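Local coordinates for GP37 (Pseudomonas phage phikz, PDB 5FT0), which inhibits the RNA degradosome of the phage's bacterial host, acting as a protein inhibitor of RNase E, at the interface of chains A and B. Residues are numbered along the deposited sequence; one frame, centred on the assembly and turned at random. Chains: chain A/B, GP37.

Contact 1: the interface of chains A and B. Residues chain A 114, 123-124, 252-256; chain B 114, 122-124, 250, 253-255.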
# COMPACT_ATOMS: atom_id res chain seq x y z
N ILE A 114 7.35 -0.87 -9.68
CA ILE A 114 8.49 -0.75 -8.78
C ILE A 114 8.58 -1.96 -7.85
O ILE A 114 9.62 -2.62 -7.78
CB ILE A 114 8.42 0.56 -7.97
CG1 ILE A 114 8.32 1.77 -8.90
CG2 ILE A 114 9.63 0.68 -7.05
CD1 ILE A 114 9.44 1.85 -9.91
N LEU A 123 3.60 -0.86 -5.79
CA LEU A 123 4.38 0.38 -5.83
C LEU A 123 4.71 0.66 -7.29
O LEU A 123 5.29 -0.19 -7.98
CB LEU A 123 5.64 0.27 -4.98
CG LEU A 123 5.45 0.58 -3.49
CD1 LEU A 123 4.49 -0.39 -2.80
CD2 LEU A 123 6.79 0.60 -2.77
N ILE A 124 4.31 1.84 -7.77
CA ILE A 124 4.38 2.18 -9.19
C ILE A 124 4.90 3.60 -9.32
O ILE A 124 4.57 4.48 -8.52
CB ILE A 124 3.01 2.04 -9.87
CG1 ILE A 124 2.48 0.61 -9.74
CG2 ILE A 124 3.08 2.43 -11.34
CD1 ILE A 124 1.05 0.46 -10.16
N HIS A 252 12.44 -4.41 -3.19
CA HIS A 252 12.31 -4.57 -1.75
C HIS A 252 11.74 -3.33 -1.06
O HIS A 252 11.50 -3.37 0.15
CB HIS A 252 13.67 -4.91 -1.14
CG HIS A 252 14.34 -6.08 -1.78
ND1 HIS A 252 13.88 -7.37 -1.64
CD2 HIS A 252 15.42 -6.16 -2.59
CE1 HIS A 252 14.66 -8.20 -2.32
NE2 HIS A 252 15.60 -7.48 -2.91
N ILE A 253 11.50 -2.25 -1.81
CA ILE A 253 10.96 -1.03 -1.21
C ILE A 253 9.56 -1.28 -0.68
O ILE A 253 8.76 -2.01 -1.28
CB ILE A 253 10.97 0.10 -2.25
CG1 ILE A 253 12.40 0.50 -2.61
CG2 ILE A 253 10.21 1.31 -1.74
CD1 ILE A 253 12.49 1.67 -3.56
N ARG A 254 9.26 -0.70 0.48
CA ARG A 254 7.93 -0.75 1.08
C ARG A 254 7.57 0.64 1.59
O ARG A 254 8.43 1.51 1.76
CB ARG A 254 7.86 -1.77 2.22
CG ARG A 254 8.20 -3.20 1.82
CD ARG A 254 7.16 -3.78 0.87
NE ARG A 254 7.45 -5.17 0.53
CZ ARG A 254 8.14 -5.55 -0.55
NH1 ARG A 254 8.60 -4.65 -1.40
NH2 ARG A 254 8.35 -6.84 -0.77
N THR A 255 6.28 0.85 1.83
CA THR A 255 5.75 2.15 2.22
C THR A 255 5.13 2.09 3.61
O THR A 255 4.49 1.11 3.97
CB THR A 255 4.71 2.64 1.21
OG1 THR A 255 3.68 1.66 1.07
CG2 THR A 255 5.35 2.89 -0.13
N VAL A 256 5.33 3.17 4.37
CA VAL A 256 4.75 3.30 5.70
C VAL A 256 3.43 4.06 5.63
O VAL A 256 3.35 5.12 5.00
CB VAL A 256 5.73 3.98 6.67
CG1 VAL A 256 5.00 4.43 7.93
CG2 VAL A 256 6.88 3.05 7.01
N ILE B 114 14.06 6.17 3.04
CA ILE B 114 14.74 6.47 1.78
C ILE B 114 14.08 7.64 1.06
O ILE B 114 14.74 8.34 0.28
CB ILE B 114 14.80 5.23 0.87
CG1 ILE B 114 13.40 4.79 0.44
CG2 ILE B 114 15.53 4.09 1.57
CD1 ILE B 114 13.40 3.57 -0.45
N LYS B 122 5.92 7.56 3.79
CA LYS B 122 7.36 7.34 3.76
C LYS B 122 7.69 6.02 3.06
O LYS B 122 6.89 5.08 3.05
CB LYS B 122 7.95 7.33 5.17
CG LYS B 122 7.96 8.70 5.83
CD LYS B 122 8.60 8.65 7.21
N LEU B 123 8.89 5.98 2.48
CA LEU B 123 9.38 4.84 1.73
C LEU B 123 10.58 4.26 2.46
O LEU B 123 11.45 5.00 2.93
CB LEU B 123 9.79 5.26 0.31
CG LEU B 123 8.75 5.54 -0.80
CD1 LEU B 123 8.29 4.25 -1.44
CD2 LEU B 123 7.55 6.35 -0.32
N ILE B 124 10.64 2.93 2.57
CA ILE B 124 11.66 2.28 3.40
C ILE B 124 12.21 1.04 2.72
O ILE B 124 11.52 0.35 1.96
CB ILE B 124 11.12 1.89 4.79
CG1 ILE B 124 9.86 1.02 4.65
CG2 ILE B 124 10.85 3.11 5.61
CD1 ILE B 124 9.78 -0.10 5.67
N LEU B 250 12.55 8.39 -6.25
CA LEU B 250 12.07 7.63 -5.11
C LEU B 250 10.95 8.36 -4.38
O LEU B 250 10.03 7.73 -3.86
CB LEU B 250 13.23 7.35 -4.16
CG LEU B 250 14.39 6.53 -4.73
CD1 LEU B 250 15.57 6.53 -3.77
CD2 LEU B 250 13.93 5.10 -5.02
N ILE B 253 7.46 7.53 -6.06
CA ILE B 253 6.92 6.18 -6.09
C ILE B 253 5.57 6.17 -5.38
O ILE B 253 5.45 6.64 -4.24
CB ILE B 253 7.90 5.18 -5.46
CG1 ILE B 253 9.20 5.12 -6.27
CG2 ILE B 253 7.27 3.80 -5.34
CD1 ILE B 253 10.26 4.23 -5.66
N ARG B 254 4.56 5.65 -6.06
CA ARG B 254 3.19 5.68 -5.57
C ARG B 254 2.73 4.27 -5.20
O ARG B 254 3.10 3.29 -5.85
CB ARG B 254 2.25 6.29 -6.62
CG ARG B 254 0.77 6.10 -6.35
CD ARG B 254 0.20 7.33 -5.66
NE ARG B 254 0.75 8.56 -6.21
CZ ARG B 254 0.16 9.30 -7.15
NH1 ARG B 254 -1.01 8.92 -7.65
NH2 ARG B 254 0.74 10.40 -7.59
N THR B 255 1.93 4.18 -4.15
CA THR B 255 1.33 2.92 -3.72
C THR B 255 -0.13 2.89 -4.15
O THR B 255 -0.91 3.78 -3.78
CB THR B 255 1.45 2.74 -2.21
OG1 THR B 255 2.74 3.17 -1.78
CG2 THR B 255 1.26 1.28 -1.83
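The backbone carbonyl B:Arg254 O is gripped from across the interface by a short, nearly straight bond, one being seen here: A:Ile124 N donates to it at 2.7 Å, in the carbonyl plane, with 164° at the hydrogen. The same two residues pair a second time, B:Arg254 N giving its hydrogen to A:Ile124 O at 2.7 Å. The twin pair repeats this with the chains exchanged, although there the N-H groups of A:Arg254 and B:Ile124 point almost along the C=O axes. One step further, A:Val256 N reaches B:Lys122 O at 2.8 Å, so this antiparallel ladder holds backbone to backbone and asks little of the side chains' identity. Those side chains fill the space between the two ladders. B:Leu123 sends its CD1 branch against two methyls, touching A:Ile253 CG2 at 3.5 Å and pressing rather tightly on A:Thr255 CG2, also at 3.5 Å; leucine and threonine lie side by side, pointing the same way. A:Thr255 offers that methyl because its CG2 is anti to the carbonyl carbon, with OG1 in the crowded position (chi1 55°), whereas B:Thr255 has its methyl anti to the backbone N (chi1 -41°). The two hydroxyls meet only weakly. A:Ile253 and B:Ile253 cross obliquely at their CD1 tips, 4.0 Å apart. Each chain thus lends a short C-terminal strand to its neighbour's sheet, an exchange that probably helps hold a two-fold dimer together.

Contact 2: the interface of chains A and B. Residues chain A 124-126, 205-206, 232-233; chain B 249, 251-253.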
# COMPACT_ATOMS: atom_id res chain seq x y z
N ILE A 124 4.31 1.84 -7.77
CA ILE A 124 4.38 2.18 -9.19
C ILE A 124 4.90 3.60 -9.32
O ILE A 124 4.57 4.48 -8.52
CB ILE A 124 3.01 2.04 -9.87
CG1 ILE A 124 2.48 0.61 -9.74
CG2 ILE A 124 3.08 2.43 -11.34
CD1 ILE A 124 1.05 0.46 -10.16
N LEU A 125 5.73 3.84 -10.35
CA LEU A 125 6.17 5.18 -10.69
C LEU A 125 5.19 5.75 -11.70
O LEU A 125 5.17 5.30 -12.86
CB LEU A 125 7.58 5.16 -11.27
CG LEU A 125 8.15 6.54 -11.60
CD1 LEU A 125 8.30 7.36 -10.33
CD2 LEU A 125 9.48 6.41 -12.33
N PRO A 126 4.35 6.72 -11.33
CA PRO A 126 3.28 7.15 -12.23
C PRO A 126 3.80 7.94 -13.42
O PRO A 126 4.73 8.75 -13.30
CB PRO A 126 2.39 8.03 -11.33
CG PRO A 126 2.85 7.77 -9.92
CD PRO A 126 4.30 7.42 -10.04
N ASP A 205 12.27 18.73 -10.16
CA ASP A 205 12.59 17.36 -10.51
C ASP A 205 11.65 16.74 -11.54
O ASP A 205 11.85 15.58 -11.91
CB ASP A 205 12.63 16.48 -9.25
CG ASP A 205 11.28 16.40 -8.55
OD1 ASP A 205 10.38 17.21 -8.87
OD2 ASP A 205 11.11 15.53 -7.67
N ARG A 206 10.65 17.47 -12.02
CA ARG A 206 9.67 16.87 -12.93
C ARG A 206 8.84 17.96 -13.59
O ARG A 206 8.80 19.11 -13.13
CB ARG A 206 8.75 15.89 -12.19
CG ARG A 206 7.79 16.58 -11.24
CD ARG A 206 7.20 15.62 -10.22
NE ARG A 206 6.15 16.27 -9.45
CZ ARG A 206 6.36 17.04 -8.39
NH1 ARG A 206 7.59 17.27 -7.97
NH2 ARG A 206 5.33 17.58 -7.75
N TYR A 232 9.75 13.11 -15.81
CA TYR A 232 10.71 13.25 -14.74
C TYR A 232 11.99 13.88 -15.28
O TYR A 232 12.11 14.19 -16.47
CB TYR A 232 10.94 11.89 -14.08
CG TYR A 232 9.67 11.36 -13.44
CD1 TYR A 232 9.26 11.82 -12.20
CD2 TYR A 232 8.88 10.42 -14.09
CE1 TYR A 232 8.10 11.36 -11.61
CE2 TYR A 232 7.72 9.94 -13.51
CZ TYR A 232 7.33 10.42 -12.27
OH TYR A 232 6.17 9.95 -11.69
N ASN A 233 12.97 14.10 -14.38
CA ASN A 233 14.13 14.92 -14.73
C ASN A 233 14.87 14.39 -15.96
O ASN A 233 15.44 15.18 -16.72
CB ASN A 233 15.08 15.02 -13.53
CG ASN A 233 15.45 13.66 -12.97
OD1 ASN A 233 14.61 12.77 -12.85
ND2 ASN A 233 16.72 13.50 -12.62
N LEU B 249 13.43 10.30 -8.07
CA LEU B 249 12.31 9.44 -8.43
C LEU B 249 11.71 8.72 -7.24
O LEU B 249 10.52 8.42 -7.23
CB LEU B 249 12.77 8.39 -9.40
CG LEU B 249 13.19 8.96 -10.71
CD1 LEU B 249 13.67 7.73 -11.27
CD2 LEU B 249 11.98 9.48 -11.44
N SER B 251 11.00 9.70 -4.37
CA SER B 251 9.98 10.49 -3.69
C SER B 251 8.68 10.59 -4.48
O SER B 251 7.74 11.25 -4.01
CB SER B 251 10.52 11.90 -3.41
OG SER B 251 10.91 12.55 -4.60
N HIS B 252 8.59 9.96 -5.65
CA HIS B 252 7.37 9.95 -6.44
C HIS B 252 6.83 8.54 -6.64
O HIS B 252 5.83 8.38 -7.35
CB HIS B 252 7.60 10.63 -7.79
CG HIS B 252 8.14 12.02 -7.68
ND1 HIS B 252 7.40 13.07 -7.17
CD2 HIS B 252 9.36 12.53 -7.98
CE1 HIS B 252 8.14 14.17 -7.18
NE2 HIS B 252 9.33 13.87 -7.67
N ILE B 253 7.46 7.53 -6.06
CA ILE B 253 6.92 6.18 -6.09
C ILE B 253 5.57 6.17 -5.38
O ILE B 253 5.45 6.64 -4.24
CB ILE B 253 7.90 5.18 -5.46
CG1 ILE B 253 9.20 5.12 -6.27
CG2 ILE B 253 7.27 3.80 -5.34
CD1 ILE B 253 10.26 4.23 -5.66
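B:His252 reaches tip to tip toward A:Asp205, its ring nitrogen NE2 donating a very short hydrogen bond to the carboxylate oxygen OD2. The oxygen lies in the imidazole plane, but the nitrogen meets it from above the carboxylate plane, the two flat groups being turned 52° apart. Over the face of the same ring runs the aliphatic part of A:Arg206, with CD 3.9 Å from the ring centroid in a CH-pi contact. A:Tyr232 slides past the histidine in the opposite direction, CE1 lying 3.9 Å from B:His252 CB. The tyrosine ring also receives B:Leu249, whose CD2 methyl sits 3.6 Å from A:Tyr232 CG. A:Leu125 crosses that leucine at about a right angle and brings CD2 to within 4.1 Å of B:Leu249 CD2. Behind these contacts, A:Arg206 NH1 bridges to the other carboxylate oxygen, A:Asp205 OD1, on its syn lone pair at 2.9 Å. This helps fix the carboxylate's rotation, and the arginine's positive charge may make the acid less basic, while the acid in turn may favour a charged imidazole. A:Tyr232 is steadied by its hydroxyl OH, which donates in plane to a lone pair of the backbone carbonyl A:Pro126 O at 2.5 Å. In the fold, the 3-10 helix 248-252 of chain B docks against chain A where strand 122-126, the start of strand 206-217 and the end of strand 222-232 come together.

Contact 1 and contact 2 lie about 11 Å apart, measured between the centres of their C-alpha atoms, and form one continuous seam. They share A:Ile124 and B:Ile253. On chain A, strand 122-126 runs through both; on chain B, the 3-10 helix 248-252 leads straight into the short C-terminal strand. The tail of one chain is therefore held twice, by backbone pairing in contact 1 and by side-chain recognition in contact 2. Because the interface is two-fold symmetric, contact 2 has a twin beyond the other ladder, flanking the apolar centre. Such reciprocal clasping suggests a genuine dimer, although the structure alone does not prove it.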